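Local coordinates for protein Baccell_00875 (Bacteroides cellulosilyticus DSM 14838, PDB 5NO8) that is a polysaccharide lyase that probably removes the L-rhamnose caps attached to glucuronic acid on complex arabinogalactan proteins, at residues I112-E117 / L123-S128; C304-P309 / F318-N323; L555-G560 / Y622-L627. All coordinates share one frame; numbering follows the deposited sequence.

In the fold
The three contacts follow one another along the chain. Contact 1 is a beta hairpin, strands 110-119 and 122-131, in an antiparallel sheet of the N-terminal half. Contact 2 belongs to a separate mixed sheet, where strands 303-309 and 314-322 face each other through their side chains; its centre is about 31 Å from that of contact 1. Contact 3 joins helices 542-559 and 615-629 of the helical C-terminal half, its centre about 50 Å from the centre of contact 1 and about 40 Å from that of contact 2. Contacts 1 and 3 lie on opposite sides of the chain's centre. Each belongs to a separately packed part of the fold: two beta-sheet regions and a helical one.

Contact 1: I112-E117 / L123-S128; sequences ILIKRE and LVEEYS
L113, K115 and E117 pair with S128, E126 and V124 as the hydrogen-bonded positions of an antiparallel hairpin, its strand axes 4.7 Å apart at 166°, and each pair is joined by two backbone bonds. The hairpin lies inside its sheet, with strand 102-107 beside 110-119 and strand 232-242 beside 122-131. Between these pairs lie the non-hydrogen-bonded pairs I114 with Y127 and R116 with E125, whose side chains share one face. R116 and E125 run side by side: R116 NE donates to E125 OE2 at 2.9 Å, nearly along the C-O bond and in the guanidinium plane, and the two flat groups are 18° from coplanar. Y127 OH reaches E125 OE1 at 2.8 Å, from above the carboxylate plane. I114 CD1 packs 3.7 Å from Y127 CE2, while its CG2 lies over one ring face, offset toward the rim. The face that carries L113, K115, E117, V124, E126 and S128 is more exposed, and there long charged chains suit K115 and E126: K115 bends at chi3 (-88°) to bring NZ within 3.3 Å of E126 OE2, a weak salt bridge. W72 and W237 also donate to E125 OE1, and the carbonyls of G38 and G100 take R116 NH1. The donors round E125 probably favour its ionised form, while E125 at NE and the two carbonyls at NH1 hold the R116 guanidinium against rotation.

Contact 2: C304-P309 / F318-N323; sequences CFVEVP and FDFYYN
V308 and F318 approach from opposite directions, and the valine methyl CG2 meets the phenylalanine at the edge of its ring. V308 CG2 is 3.7 Å from F318 CE1 and almost as near CZ, so it is the far end of the ring that does the touching. A chi1 of -70° sets V308 CG2 between the backbone N and the carbonyl carbon, and this is the methyl that meets the ring edge. V306 stands two residues earlier on the same side of its strand and divides its methyls between two rings. Its CG2 slides past F320, coming within 4.1 Å of F320 CE1, whereas its CG1 makes a looser approach of 4.4 Å to F318 CE1; both meetings are oblique. F320 also lies near the backbone of C304, whose carbonyl O is 4.3 Å from F320 CE1. Branched valines suit one side of this interface because each offers two methyls close to its backbone, while phenylalanines suit the other because their rings span the distance: the strand axes are 9.7 Å apart at 148°, far beyond backbone pairing. The interface is therefore apolar packing between buried residues. F305 and E307 point from the reverse face of their strand, where both engage R274, by a cation-pi contact and a salt bridge respectively. Around the contact, strand 303-309 is hydrogen-bonded to strand 272-278 through C304, V306 and V308, and to strand 293-300 through F305. F318 is tied through its backbone to A330 of strand 326-335. Strand 287-290 adds A288 against V306 and M290 against V308. The packing joins two strands of one mixed sheet, separated in its order by strands 293-300 and 287-290; the sheet curves enough for them to face each other.

Contact 3: L555-G560 / Y622-L627; sequences LYLETG and YYYYAL
L557 reaches across to Y624 and L627, and all the close contacts between the two helical segments are made by its forked end. Methyl CD1 of L557 touches on two fronts: it lies 3.9 Å from Y624 CD1, near the inner end of the ring, and 4.0 Å from L627 CB. The other methyl, L557 CD2, rests 4.0 Å from the carbonyl O of L627, against the backbone. With CG anti to the carbonyl carbon (chi1 -69°), the leucine sends this fork toward the second helix. It crosses L627 at about a right angle and meets the Y624 ring obliquely. A leucine suits the place because its two methyls can fill the angle between a ring and a helix backbone. Y624 is the buried partner, its ring covered on one face by Y623 CD2 near the rim. The loose side begins at L627. Its CB carries its closest touch and its CD1 also comes within 4.1 Å of L557 CD1, but the residue is otherwise exposed to solvent, in contrast to buried Y624. Beyond L557 the first helix soon ends, at T559. Y624 packs along helix 542-559 on Q550, A553 and Q554, and its OH is hydrogen-bonded to a glycerol probably left from crystallisation. R497 of helix 496-505 touches both leucines and forms a salt bridge with E558, so a third helix borders this junction between helices 542-559 and 615-629.

Contact 1: I112-E117 / L123-S128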
loop_
_atom_site.group_PDB
_atom_site.type_symbol
_atom_site.label_atom_id
_atom_site.label_comp_id
_atom_site.label_asym_id
_atom_site.label_seq_id
_atom_site.Cartn_x
_atom_site.Cartn_y
_atom_site.Cartn_z
ATOM N N ILE A 112 -28.266 -7.732 -18.765
ATOM C CA ILE A 112 -27.515 -8.027 -17.546
ATOM C C ILE A 112 -28.473 -8.662 -16.560
ATOM O O ILE A 112 -29.425 -8.018 -16.119
ATOM C CB ILE A 112 -26.874 -6.784 -16.900
ATOM C CG1 ILE A 112 -26.041 -5.976 -17.915
ATOM C CG2 ILE A 112 -25.987 -7.205 -15.749
ATOM C CD1 ILE A 112 -26.764 -4.801 -18.544
ATOM N N LEU A 113 -28.256 -9.930 -16.255
ATOM C CA LEU A 113 -29.128 -10.627 -15.280
ATOM C C LEU A 113 -28.305 -10.915 -14.048
ATOM O O LEU A 113 -27.233 -11.507 -14.168
ATOM C CB LEU A 113 -29.666 -11.921 -15.849
ATOM C CG LEU A 113 -30.538 -12.820 -14.953
ATOM C CD1 LEU A 113 -31.826 -12.097 -14.581
ATOM C CD2 LEU A 113 -30.834 -14.131 -15.662
ATOM N N ILE A 114 -28.804 -10.507 -12.884
ATOM C CA ILE A 114 -28.218 -10.881 -11.616
ATOM C C ILE A 114 -29.120 -11.847 -10.871
ATOM O O ILE A 114 -30.271 -11.517 -10.616
ATOM C CB ILE A 114 -27.971 -9.669 -10.712
ATOM C CG1 ILE A 114 -27.247 -8.572 -11.490
ATOM C CG2 ILE A 114 -27.156 -10.101 -9.496
ATOM C CD1 ILE A 114 -27.072 -7.273 -10.737
ATOM N N LYS A 115 -28.589 -13.016 -10.514
ATOM C CA LYS A 115 -29.306 -14.013 -9.693
ATOM C C LYS A 115 -28.547 -14.157 -8.392
ATOM O O LYS A 115 -27.362 -14.487 -8.414
ATOM C CB LYS A 115 -29.387 -15.359 -10.440
ATOM C CG LYS A 115 -30.265 -15.312 -11.705
ATOM C CD LYS A 115 -30.436 -16.668 -12.394
ATOM C CE LYS A 115 -29.320 -16.936 -13.411
ATOM N NZ LYS A 115 -29.439 -18.292 -13.979
ATOM N N ARG A 116 -29.224 -13.892 -7.277
ATOM C CA ARG A 116 -28.637 -14.010 -5.953
ATOM C C ARG A 116 -29.264 -15.144 -5.163
ATOM O O ARG A 116 -30.476 -15.351 -5.229
ATOM C CB ARG A 116 -28.851 -12.743 -5.167
ATOM C CG ARG A 116 -28.188 -11.539 -5.788
ATOM C CD ARG A 116 -28.683 -10.259 -5.156
ATOM N NE ARG A 116 -28.036 -9.113 -5.787
ATOM C CZ ARG A 116 -28.624 -7.980 -6.146
ATOM N NH1 ARG A 116 -29.923 -7.781 -5.971
ATOM N NH2 ARG A 116 -27.886 -7.006 -6.686
ATOM N N GLU A 117 -28.435 -15.861 -4.423
ATOM C CA GLU A 117 -28.940 -16.842 -3.471
ATOM C C GLU A 117 -28.065 -16.918 -2.250
ATOM O O GLU A 117 -26.887 -16.629 -2.315
ATOM C CB GLU A 117 -29.285 -18.192 -4.109
ATOM C CG GLU A 117 -28.213 -19.100 -4.614
ATOM C CD GLU A 117 -28.820 -20.403 -5.178
ATOM O OE1 GLU A 117 -29.424 -21.202 -4.413
ATOM O OE2 GLU A 117 -28.703 -20.631 -6.397
ATOM N N LEU A 123 -23.513 -15.627 0.345
ATOM C CA LEU A 123 -24.204 -14.991 -0.761
ATOM C C LEU A 123 -23.508 -15.449 -2.047
ATOM O O LEU A 123 -22.300 -15.253 -2.195
ATOM C CB LEU A 123 -24.129 -13.483 -0.651
ATOM C CG LEU A 123 -24.492 -12.644 -1.882
ATOM C CD1 LEU A 123 -25.930 -12.851 -2.344
ATOM C CD2 LEU A 123 -24.131 -11.185 -1.637
ATOM N N VAL A 124 -24.269 -16.045 -2.954
ATOM C CA VAL A 124 -23.776 -16.423 -4.256
ATOM C C VAL A 124 -24.484 -15.518 -5.256
ATOM O O VAL A 124 -25.700 -15.451 -5.266
ATOM C CB VAL A 124 -24.028 -17.907 -4.542
ATOM C CG1 VAL A 124 -23.466 -18.280 -5.896
ATOM C CG2 VAL A 124 -23.413 -18.784 -3.431
ATOM N N GLU A 125 -23.717 -14.772 -6.039
ATOM C CA GLU A 125 -24.259 -13.923 -7.088
ATOM C C GLU A 125 -23.758 -14.374 -8.429
ATOM O O GLU A 125 -22.555 -14.584 -8.590
ATOM C CB GLU A 125 -23.799 -12.489 -6.898
ATOM C CG GLU A 125 -24.126 -11.890 -5.564
ATOM C CD GLU A 125 -24.099 -10.377 -5.658
ATOM O OE1 GLU A 125 -22.993 -9.819 -5.906
ATOM O OE2 GLU A 125 -25.183 -9.733 -5.581
ATOM N N GLU A 126 -24.673 -14.508 -9.383
ATOM C CA GLU A 126 -24.337 -14.872 -10.754
ATOM C C GLU A 126 -24.766 -13.704 -11.641
ATOM O O GLU A 126 -25.930 -13.308 -11.600
ATOM C CB GLU A 126 -25.061 -16.158 -11.109
ATOM C CG GLU A 126 -24.754 -16.759 -12.465
ATOM C CD GLU A 126 -25.696 -17.924 -12.791
ATOM O OE1 GLU A 126 -26.010 -18.757 -11.903
ATOM O OE2 GLU A 126 -26.147 -17.976 -13.942
ATOM N N TYR A 127 -23.816 -13.142 -12.386
ATOM C CA TYR A 127 -24.044 -12.065 -13.353
ATOM C C TYR A 127 -23.911 -12.688 -14.741
ATOM O O TYR A 127 -22.921 -13.383 -15.019
ATOM C CB TYR A 127 -23.004 -10.946 -13.223
ATOM C CG TYR A 127 -23.010 -10.234 -11.908
ATOM C CD1 TYR A 127 -22.463 -10.828 -10.781
ATOM C CD2 TYR A 127 -23.535 -8.958 -11.778
ATOM C CE1 TYR A 127 -22.467 -10.185 -9.559
ATOM C CE2 TYR A 127 -23.537 -8.309 -10.567
ATOM C CZ TYR A 127 -23.022 -8.935 -9.445
ATOM O OH TYR A 127 -23.025 -8.297 -8.214
ATOM N N SER A 128 -24.905 -12.514 -15.604
ATOM C CA SER A 128 -24.752 -12.956 -16.962
ATOM C C SER A 128 -24.970 -11.765 -17.867
ATOM O O SER A 128 -25.919 -10.999 -17.653
ATOM C CB SER A 128 -25.707 -14.088 -17.285
ATOM O OG SER A 128 -27.005 -13.641 -17.099
HETATM O O HOH W 1 -27.255 -14.427 -13.985
HETATM O O HOH W 2 -25.271 -7.624 -6.811
#

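Contact 2: C304-P309 / F318-N323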
loop_
_atom_site.group_PDB
_atom_site.type_symbol
_atom_site.label_atom_id
_atom_site.label_comp_id
_atom_site.label_asym_id
_atom_site.label_seq_id
_atom_site.Cartn_x
_atom_site.Cartn_y
_atom_site.Cartn_z
ATOM N N CYS A 304 0.667 -27.695 -8.000
ATOM C CA CYS A 304 1.318 -27.578 -9.307
ATOM C C CYS A 304 2.365 -26.516 -9.143
ATOM O O CYS A 304 2.071 -25.487 -8.548
ATOM C CB CYS A 304 0.330 -27.112 -10.348
ATOM S SG CYS A 304 -0.709 -28.448 -10.912
ATOM N N PHE A 305 3.592 -26.759 -9.606
ATOM C CA PHE A 305 4.635 -25.763 -9.479
ATOM C C PHE A 305 5.576 -25.687 -10.672
ATOM O O PHE A 305 5.710 -26.622 -11.459
ATOM C CB PHE A 305 5.429 -25.901 -8.171
ATOM C CG PHE A 305 6.260 -27.164 -8.080
ATOM C CD1 PHE A 305 5.684 -28.358 -7.655
ATOM C CD2 PHE A 305 7.601 -27.164 -8.441
ATOM C CE1 PHE A 305 6.440 -29.520 -7.574
ATOM C CE2 PHE A 305 8.366 -28.328 -8.361
ATOM C CZ PHE A 305 7.780 -29.499 -7.926
ATOM N N VAL A 306 6.180 -24.515 -10.785
ATOM C CA VAL A 306 7.155 -24.162 -11.788
ATOM C C VAL A 306 8.425 -23.754 -11.065
ATOM O O VAL A 306 8.367 -23.024 -10.057
ATOM C CB VAL A 306 6.636 -22.929 -12.578
ATOM C CG1 VAL A 306 7.686 -22.347 -13.499
ATOM C CG2 VAL A 306 5.413 -23.305 -13.366
ATOM N N GLU A 307 9.575 -24.184 -11.582
ATOM C CA GLU A 307 10.863 -23.719 -11.060
ATOM C C GLU A 307 11.702 -23.311 -12.243
ATOM O O GLU A 307 11.972 -24.132 -13.129
ATOM C CB GLU A 307 11.570 -24.812 -10.270
ATOM C CG GLU A 307 10.950 -25.018 -8.899
ATOM C CD GLU A 307 11.788 -25.896 -7.970
ATOM O OE1 GLU A 307 12.515 -26.784 -8.468
ATOM O OE2 GLU A 307 11.684 -25.716 -6.732
ATOM N N VAL A 308 12.076 -22.044 -12.295
ATOM C CA VAL A 308 12.784 -21.508 -13.444
ATOM C C VAL A 308 13.855 -20.531 -13.002
ATOM O O VAL A 308 13.712 -19.863 -11.997
ATOM C CB VAL A 308 11.864 -20.769 -14.443
ATOM C CG1 VAL A 308 10.959 -21.738 -15.173
ATOM C CG2 VAL A 308 11.067 -19.677 -13.762
ATOM N N PRO A 309 14.920 -20.425 -13.786
ATOM C CA PRO A 309 15.870 -19.357 -13.577
ATOM C C PRO A 309 15.348 -18.013 -14.119
ATOM O O PRO A 309 14.614 -17.939 -15.114
ATOM C CB PRO A 309 17.096 -19.845 -14.354
ATOM C CG PRO A 309 16.519 -20.603 -15.480
ATOM C CD PRO A 309 15.321 -21.299 -14.902
ATOM N N PHE A 318 3.916 -14.848 -14.348
ATOM C CA PHE A 318 3.674 -16.277 -14.445
ATOM C C PHE A 318 2.173 -16.493 -14.570
ATOM O O PHE A 318 1.418 -16.014 -13.716
ATOM C CB PHE A 318 4.188 -16.978 -13.197
ATOM C CG PHE A 318 5.691 -16.993 -13.084
ATOM C CD1 PHE A 318 6.428 -17.869 -13.840
ATOM C CD2 PHE A 318 6.361 -16.137 -12.218
ATOM C CE1 PHE A 318 7.799 -17.917 -13.721
ATOM C CE2 PHE A 318 7.740 -16.161 -12.116
ATOM C CZ PHE A 318 8.454 -17.070 -12.864
ATOM N N ASP A 319 1.737 -17.217 -15.606
ATOM C CA ASP A 319 0.330 -17.587 -15.797
ATOM C C ASP A 319 0.141 -19.091 -15.593
ATOM O O ASP A 319 0.979 -19.861 -16.060
ATOM C CB ASP A 319 -0.161 -17.213 -17.191
ATOM C CG ASP A 319 -0.332 -15.728 -17.379
ATOM O OD1 ASP A 319 -1.260 -15.124 -16.784
ATOM O OD2 ASP A 319 0.445 -15.139 -18.137
ATOM N N PHE A 320 -0.878 -19.482 -14.820
ATOM C CA PHE A 320 -1.343 -20.872 -14.776
ATOM C C PHE A 320 -2.669 -21.013 -15.528
ATOM O O PHE A 320 -3.547 -20.164 -15.429
ATOM C CB PHE A 320 -1.548 -21.357 -13.351
ATOM C CG PHE A 320 -0.280 -21.560 -12.602
ATOM C CD1 PHE A 320 0.397 -22.765 -12.661
ATOM C CD2 PHE A 320 0.253 -20.529 -11.847
ATOM C CE1 PHE A 320 1.587 -22.945 -11.981
ATOM C CE2 PHE A 320 1.433 -20.703 -11.156
ATOM C CZ PHE A 320 2.107 -21.907 -11.217
ATOM N N TYR A 321 -2.798 -22.111 -16.267
ATOM C CA TYR A 321 -3.988 -22.409 -17.053
ATOM C C TYR A 321 -4.422 -23.778 -16.599
ATOM O O TYR A 321 -3.587 -24.693 -16.519
ATOM C CB TYR A 321 -3.682 -22.431 -18.547
ATOM C CG TYR A 321 -3.178 -21.113 -19.050
ATOM C CD1 TYR A 321 -4.057 -20.107 -19.462
ATOM C CD2 TYR A 321 -1.817 -20.839 -19.045
ATOM C CE1 TYR A 321 -3.579 -18.881 -19.893
ATOM C CE2 TYR A 321 -1.345 -19.617 -19.463
ATOM C CZ TYR A 321 -2.220 -18.658 -19.879
ATOM O OH TYR A 321 -1.711 -17.455 -20.263
ATOM N N TYR A 322 -5.699 -23.934 -16.259
ATOM C CA TYR A 322 -6.167 -25.148 -15.570
ATOM C C TYR A 322 -7.665 -25.352 -15.785
ATOM O O TYR A 322 -8.396 -24.420 -16.105
ATOM C CB TYR A 322 -5.820 -25.148 -14.057
ATOM C CG TYR A 322 -6.338 -23.951 -13.321
ATOM C CD1 TYR A 322 -5.707 -22.710 -13.450
ATOM C CD2 TYR A 322 -7.468 -24.027 -12.526
ATOM C CE1 TYR A 322 -6.218 -21.579 -12.827
ATOM C CE2 TYR A 322 -7.958 -22.919 -11.873
ATOM C CZ TYR A 322 -7.328 -21.688 -12.032
ATOM O OH TYR A 322 -7.871 -20.549 -11.422
ATOM N N ASN A 323 -8.090 -26.603 -15.614
ATOM C CA ASN A 323 -9.524 -26.974 -15.632
ATOM C C ASN A 323 -10.281 -26.489 -16.868
ATOM O O ASN A 323 -11.400 -25.962 -16.792
ATOM C CB ASN A 323 -10.211 -26.531 -14.318
ATOM C CG ASN A 323 -9.652 -27.231 -13.087
ATOM O OD1 ASN A 323 -10.038 -26.925 -11.944
ATOM N ND2 ASN A 323 -8.730 -28.125 -13.290
#

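Contact 3: L555-G560 / Y622-L627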
loop_
_atom_site.group_PDB
_atom_site.type_symbol
_atom_site.label_atom_id
_atom_site.label_comp_id
_atom_site.label_asym_id
_atom_site.label_seq_id
_atom_site.Cartn_x
_atom_site.Cartn_y
_atom_site.Cartn_z
ATOM N N LEU A 555 11.711 1.075 22.181
ATOM C CA LEU A 555 11.721 1.416 23.611
ATOM C C LEU A 555 11.858 0.154 24.458
ATOM O O LEU A 555 12.617 0.147 25.427
ATOM C CB LEU A 555 10.482 2.224 23.998
ATOM C CG LEU A 555 10.483 2.834 25.414
ATOM C CD1 LEU A 555 11.725 3.697 25.604
ATOM C CD2 LEU A 555 9.236 3.689 25.643
ATOM N N TYR A 556 11.207 -0.936 24.064
ATOM C CA TYR A 556 11.423 -2.210 24.725
ATOM C C TYR A 556 12.885 -2.670 24.635
ATOM O O TYR A 556 13.453 -3.141 25.629
ATOM C CB TYR A 556 10.517 -3.314 24.175
ATOM C CG TYR A 556 10.840 -4.653 24.775
ATOM C CD1 TYR A 556 10.469 -4.949 26.091
ATOM C CD2 TYR A 556 11.576 -5.605 24.069
ATOM C CE1 TYR A 556 10.779 -6.167 26.658
ATOM C CE2 TYR A 556 11.908 -6.817 24.649
ATOM C CZ TYR A 556 11.503 -7.081 25.942
ATOM O OH TYR A 556 11.801 -8.284 26.503
ATOM N N LEU A 557 13.474 -2.583 23.439
ATOM C CA LEU A 557 14.833 -3.067 23.251
ATOM C C LEU A 557 15.843 -2.248 24.062
ATOM O O LEU A 557 16.875 -2.778 24.450
ATOM C CB LEU A 557 15.215 -3.093 21.767
ATOM C CG LEU A 557 14.463 -4.152 20.930
ATOM C CD1 LEU A 557 14.607 -3.901 19.424
ATOM C CD2 LEU A 557 14.917 -5.559 21.266
ATOM N N GLU A 558 15.529 -0.982 24.327
ATOM C CA GLU A 558 16.376 -0.124 25.156
ATOM C C GLU A 558 16.134 -0.241 26.670
ATOM O O GLU A 558 17.059 -0.019 27.448
ATOM C CB GLU A 558 16.211 1.344 24.730
ATOM C CG GLU A 558 16.677 1.633 23.303
ATOM C CD GLU A 558 18.165 1.392 23.103
ATOM O OE1 GLU A 558 18.971 1.919 23.904
ATOM O OE2 GLU A 558 18.522 0.666 22.154
ATOM N N THR A 559 14.914 -0.554 27.099
ATOM C CA THR A 559 14.583 -0.590 28.540
ATOM C C THR A 559 14.286 -1.974 29.118
ATOM O O THR A 559 14.385 -2.160 30.318
ATOM C CB THR A 559 13.326 0.255 28.842
ATOM O OG1 THR A 559 12.203 -0.317 28.152
ATOM C CG2 THR A 559 13.507 1.688 28.429
ATOM N N GLY A 560 13.842 -2.916 28.300
ATOM C CA GLY A 560 13.355 -4.200 28.781
ATOM C C GLY A 560 12.045 -4.184 29.549
ATOM O O GLY A 560 11.683 -5.205 30.112
ATOM N N TYR A 622 8.454 -5.299 11.782
ATOM C CA TYR A 622 8.653 -6.734 11.786
ATOM C C TYR A 622 10.085 -7.090 12.181
ATOM O O TYR A 622 10.290 -8.054 12.913
ATOM C CB TYR A 622 8.354 -7.351 10.419
ATOM C CG TYR A 622 6.915 -7.342 9.979
ATOM C CD1 TYR A 622 5.868 -7.040 10.873
ATOM C CD2 TYR A 622 6.580 -7.648 8.661
ATOM C CE1 TYR A 622 4.550 -7.069 10.456
ATOM C CE2 TYR A 622 5.258 -7.665 8.250
ATOM C CZ TYR A 622 4.256 -7.395 9.156
ATOM O OH TYR A 622 2.938 -7.379 8.743
ATOM N N TYR A 623 11.040 -6.301 11.693
ATOM C CA TYR A 623 12.466 -6.429 12.069
ATOM C C TYR A 623 12.662 -6.255 13.588
ATOM O O TYR A 623 13.275 -7.114 14.256
ATOM C CB TYR A 623 13.296 -5.432 11.257
ATOM C CG TYR A 623 14.652 -5.083 11.815
ATOM C CD1 TYR A 623 15.756 -5.912 11.594
ATOM C CD2 TYR A 623 14.841 -3.903 12.518
ATOM C CE1 TYR A 623 17.011 -5.576 12.104
ATOM C CE2 TYR A 623 16.070 -3.558 13.027
ATOM C CZ TYR A 623 17.141 -4.399 12.831
ATOM O OH TYR A 623 18.351 -4.021 13.354
ATOM N N TYR A 624 12.102 -5.187 14.134
ATOM C CA TYR A 624 12.216 -4.960 15.585
ATOM C C TYR A 624 11.471 -6.024 16.379
ATOM O O TYR A 624 11.948 -6.462 17.430
ATOM C CB TYR A 624 11.718 -3.580 15.991
ATOM C CG TYR A 624 12.552 -2.413 15.536
ATOM C CD1 TYR A 624 13.890 -2.304 15.895
ATOM C CD2 TYR A 624 12.001 -1.391 14.777
ATOM C CE1 TYR A 624 14.656 -1.237 15.495
ATOM C CE2 TYR A 624 12.755 -0.313 14.381
ATOM C CZ TYR A 624 14.098 -0.251 14.739
ATOM O OH TYR A 624 14.844 0.808 14.350
ATOM N N TYR A 625 10.296 -6.440 15.904
ATOM C CA TYR A 625 9.516 -7.449 16.595
ATOM C C TYR A 625 10.299 -8.782 16.674
ATOM O O TYR A 625 10.247 -9.469 17.700
ATOM C CB TYR A 625 8.163 -7.633 15.911
ATOM C CG TYR A 625 7.293 -8.651 16.567
ATOM C CD1 TYR A 625 6.517 -8.320 17.668
ATOM C CD2 TYR A 625 7.265 -9.958 16.116
ATOM C CE1 TYR A 625 5.714 -9.272 18.286
ATOM C CE2 TYR A 625 6.475 -10.920 16.732
ATOM C CZ TYR A 625 5.691 -10.567 17.813
ATOM O OH TYR A 625 4.908 -11.525 18.424
ATOM N N ALA A 626 11.010 -9.151 15.594
ATOM C CA ALA A 626 11.852 -10.341 15.606
ATOM C C ALA A 626 13.005 -10.222 16.626
ATOM O O ALA A 626 13.348 -11.219 17.270
ATOM C CB ALA A 626 12.399 -10.656 14.224
ATOM N N LEU A 627 13.581 -9.033 16.757
ATOM C CA LEU A 627 14.602 -8.783 17.790
ATOM C C LEU A 627 14.032 -8.901 19.211
ATOM O O LEU A 627 14.707 -9.384 20.114
ATOM C CB LEU A 627 15.221 -7.400 17.607
ATOM C CG LEU A 627 16.094 -7.180 16.366
ATOM C CD1 LEU A 627 16.583 -5.754 16.291
ATOM C CD2 LEU A 627 17.267 -8.143 16.368
#